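Local atomic coordinates of oxidoreductase (Thermotoga maritima, PDB entry 1ZH8), a protein that probably catalyses the NADP-dependent interconversion of an alcohol and the corresponding carbonyl compound, like other GFO/IDH/MocA oxidoreductases. Residues K101-G106 / E130-T135. Sequence-based numbering, arbitrary orientation. Where two conformers were deposited one is given.
With EDO (1,2-ethanediol), chain G.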
ATOM      1  N   LYS A 101     -17.477  17.717  32.772  1.00 35.72           N
ATOM      2  CA  LYS A 101     -18.678  18.098  33.517  1.00 35.91           C
ATOM      3  C   LYS A 101     -19.253  16.863  34.233  1.00 36.32           C
ATOM      4  O   LYS A 101     -19.582  16.928  35.412  1.00 37.69           O
ATOM      5  CB  LYS A 101     -19.721  18.762  32.609  1.00 35.11           C
ATOM      6  CG  LYS A 101     -19.533  20.259  32.447  1.00 32.62           C
ATOM      7  CD  LYS A 101     -20.116  20.781  31.129  1.00 37.01           C
ATOM      8  CE  LYS A 101     -19.669  22.226  30.863  0.50 35.88           C
ATOM      9  NZ  LYS A 101     -19.872  22.669  29.448  0.50 30.89           N
ATOM     10  N   ALA A 102     -19.327  15.733  33.531  1.00 35.07           N
ATOM     11  CA  ALA A 102     -19.874  14.514  34.117  1.00 34.01           C
ATOM     12  C   ALA A 102     -19.067  14.038  35.339  1.00 34.67           C
ATOM     13  O   ALA A 102     -19.634  13.712  36.382  1.00 33.71           O
ATOM     14  CB  ALA A 102     -19.966  13.429  33.064  1.00 31.58           C
ATOM     15  N   LEU A 103     -17.744  14.000  35.207  1.00 35.08           N
ATOM     16  CA  LEU A 103     -16.892  13.540  36.291  1.00 35.56           C
ATOM     17  C   LEU A 103     -16.958  14.477  37.480  1.00 38.75           C
ATOM     18  O   LEU A 103     -16.927  14.012  38.629  1.00 39.89           O
ATOM     19  CB  LEU A 103     -15.445  13.351  35.839  1.00 33.76           C
ATOM     20  CG  LEU A 103     -15.170  12.405  34.658  1.00 34.11           C
ATOM     21  CD1 LEU A 103     -13.687  12.391  34.402  1.00 35.49           C
ATOM     22  CD2 LEU A 103     -15.696  10.980  34.855  1.00 24.72           C
ATOM     23  N   ARG A 104     -17.069  15.783  37.218  1.00 39.39           N
ATOM     24  CA  ARG A 104     -17.237  16.766  38.300  1.00 40.33           C
ATOM     25  C   ARG A 104     -18.503  16.548  39.126  1.00 40.27           C
ATOM     26  O   ARG A 104     -18.522  16.857  40.323  1.00 39.27           O
ATOM     27  CB  ARG A 104     -17.218  18.195  37.772  1.00 41.59           C
ATOM     28  CG  ARG A 104     -15.839  18.733  37.538  1.00 44.79           C
ATOM     29  CD  ARG A 104     -15.912  20.147  37.052  1.00 50.34           C
ATOM     30  NE  ARG A 104     -14.604  20.787  37.120  1.00 54.58           N
ATOM     31  CZ  ARG A 104     -14.100  21.365  38.209  1.00 56.65           C
ATOM     32  NH1 ARG A 104     -14.782  21.394  39.355  1.00 53.29           N
ATOM     33  NH2 ARG A 104     -12.900  21.922  38.146  1.00 54.86           N
ATOM     34  N   LYS A 105     -19.548  16.024  38.479  1.00 39.70           N
ATOM     35  CA  LYS A 105     -20.805  15.679  39.151  1.00 39.48           C
ATOM     36  C   LYS A 105     -20.845  14.253  39.705  1.00 39.48           C
ATOM     37  O   LYS A 105     -21.858  13.839  40.258  1.00 40.03           O
ATOM     38  CB  LYS A 105     -21.990  15.903  38.211  1.00 39.40           C
ATOM     39  CG  LYS A 105     -22.874  17.096  38.608  1.00 45.79           C
ATOM     40  CD  LYS A 105     -22.218  18.444  38.342  1.00 44.60           C
ATOM     41  CE  LYS A 105     -23.030  19.595  38.945  1.00 49.13           C
ATOM     42  NZ  LYS A 105     -23.181  19.542  40.438  1.00 48.34           N
ATOM     43  N   GLY A 106     -19.748  13.509  39.553  1.00 39.43           N
ATOM     44  CA  GLY A 106     -19.695  12.103  39.961  1.00 38.47           C
ATOM     45  C   GLY A 106     -20.559  11.176  39.120  1.00 37.63           C
ATOM     46  O   GLY A 106     -21.260  10.327  39.650  1.00 37.41           O
ATOM     47  N   GLU A 130      -7.976   9.153  34.324  1.00 37.99           N
ATOM     48  CA  GLU A 130      -7.049   8.548  35.274  1.00 42.12           C
ATOM     49  C   GLU A 130      -7.112   9.135  36.676  1.00 42.80           C
ATOM     50  O   GLU A 130      -6.787   8.441  37.627  1.00 44.94           O
ATOM     51  CB  GLU A 130      -5.609   8.511  34.734  1.00 43.48           C
ATOM     52  CG  GLU A 130      -5.158   7.094  34.278  1.00 52.79           C
ATOM     53  CD  GLU A 130      -4.227   7.078  33.040  1.00 65.93           C
ATOM     54  OE1 GLU A 130      -3.482   8.056  32.813  1.00 70.58           O
ATOM     55  OE2 GLU A 130      -4.233   6.071  32.282  1.00 69.94           O
ATOM     56  N   LYS A 131      -7.539  10.390  36.811  1.00 43.86           N
ATOM     57  CA  LYS A 131      -7.668  11.012  38.138  1.00 44.68           C
ATOM     58  C   LYS A 131      -9.020  10.746  38.823  1.00 43.56           C
ATOM     59  O   LYS A 131      -9.117  10.806  40.040  1.00 43.11           O
ATOM     60  CB  LYS A 131      -7.301  12.518  38.121  1.00 45.72           C
ATOM     61  CG  LYS A 131      -5.755  12.778  38.101  1.00 50.83           C
ATOM     62  CD  LYS A 131      -5.348  14.262  38.178  1.00 50.39           C
ATOM     63  N   SER A 132     -10.042  10.411  38.040  1.00 43.10           N
ATOM     64  CA  SER A 132     -11.390  10.176  38.575  1.00 41.56           C
ATOM     65  C   SER A 132     -11.650   8.722  39.001  1.00 42.10           C
ATOM     66  O   SER A 132     -11.042   7.798  38.462  1.00 40.44           O
ATOM     67  CB  SER A 132     -12.447  10.567  37.547  1.00 38.57           C
ATOM     68  OG  SER A 132     -13.726  10.357  38.113  1.00 37.12           O
ATOM     69  N   GLU A 133     -12.572   8.534  39.950  1.00 41.81           N
ATOM     70  CA  GLU A 133     -13.007   7.191  40.351  1.00 42.21           C
ATOM     71  C   GLU A 133     -14.097   6.649  39.398  1.00 40.59           C
ATOM     72  O   GLU A 133     -14.279   5.436  39.261  1.00 39.79           O
ATOM     73  CB  GLU A 133     -13.474   7.177  41.818  1.00 41.29           C
ATOM     74  N   LYS A 134     -14.806   7.559  38.740  1.00 38.43           N
ATOM     75  CA  LYS A 134     -15.865   7.194  37.812  1.00 36.04           C
ATOM     76  C   LYS A 134     -15.256   6.652  36.518  1.00 35.63           C
ATOM     77  O   LYS A 134     -14.095   6.913  36.222  1.00 34.20           O
ATOM     78  CB  LYS A 134     -16.719   8.417  37.511  1.00 34.37           C
ATOM     79  CG  LYS A 134     -17.116   9.247  38.728  1.00 41.26           C
ATOM     80  CD  LYS A 134     -17.778   8.439  39.859  1.00 39.30           C
ATOM     81  CE  LYS A 134     -19.152   7.931  39.482  1.00 43.75           C
ATOM     82  NZ  LYS A 134     -19.879   7.537  40.723  1.00 51.82           N
ATOM     83  N   THR A 135     -16.037   5.897  35.750  1.00 35.99           N
ATOM     84  CA  THR A 135     -15.543   5.327  34.501  1.00 35.67           C
ATOM     85  C   THR A 135     -15.712   6.308  33.333  1.00 37.02           C
ATOM     86  O   THR A 135     -16.808   6.865  33.141  1.00 34.76           O
ATOM     87  CB  THR A 135     -16.272   4.015  34.142  1.00 35.52           C
ATOM     88  OG1 THR A 135     -16.084   3.051  35.187  1.00 34.09           O
ATOM     89  CG2 THR A 135     -15.737   3.442  32.808  1.00 34.45           C
TER
HETATM   90  C1  EDO G 403     -16.052   1.326  39.188  1.00 42.72           C
HETATM   91  O1  EDO G 403     -17.454   1.580  39.016  1.00 39.56           O
HETATM   92  C2  EDO G 403     -15.234   2.249  38.285  1.00 39.47           C
HETATM   93  O2  EDO G 403     -15.844   3.547  38.175  1.00 36.28           O
HETATM   94  O   HOH W   1     -14.434  12.577  39.183  1.00 34.31           O
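The flat carbonyl group of Gly106 has one face covered by the aliphatic chain of Lys134, whose CG and CD each lie 4.0 Å from Gly106 C. Two bends, chi2 -52° and chi3 -69°, fold the lysine over this face and bring Lys134 CE to 3.2 Å from Gly106 O, with NZ beyond it above the carbonyl plane. Lysine suits this partly exposed place because its methylenes pack over the carbonyl while NZ stays near Gly106 O; an alanine here would probably uncover the carbonyl and leave only its CB against Leu103. The forked end of Leu103 reaches across: CD1 meets Ser132 CB, and CD2 rests 3.8 Å from Lys134 CB, alongside Ser132 OG. Ser132 turns the chain after helix 119-131: its short hydroxyl arm, OG anti to the backbone N, accepts from Lys134 N at 3.1 Å in an ST turn, and a water links it to Leu103 O. Gly106, at a positive phi favoured by glycine's lack of a side chain, ends helix 95-104 in a Schellman motif. Thr135 pairs with Val109 of the neighbouring strand 108-112. The contact thus joins, just before parallel strands 108-112 and 136-139, the helix C-termini of two successive beta-alpha-beta crossovers of a Rossmann fold.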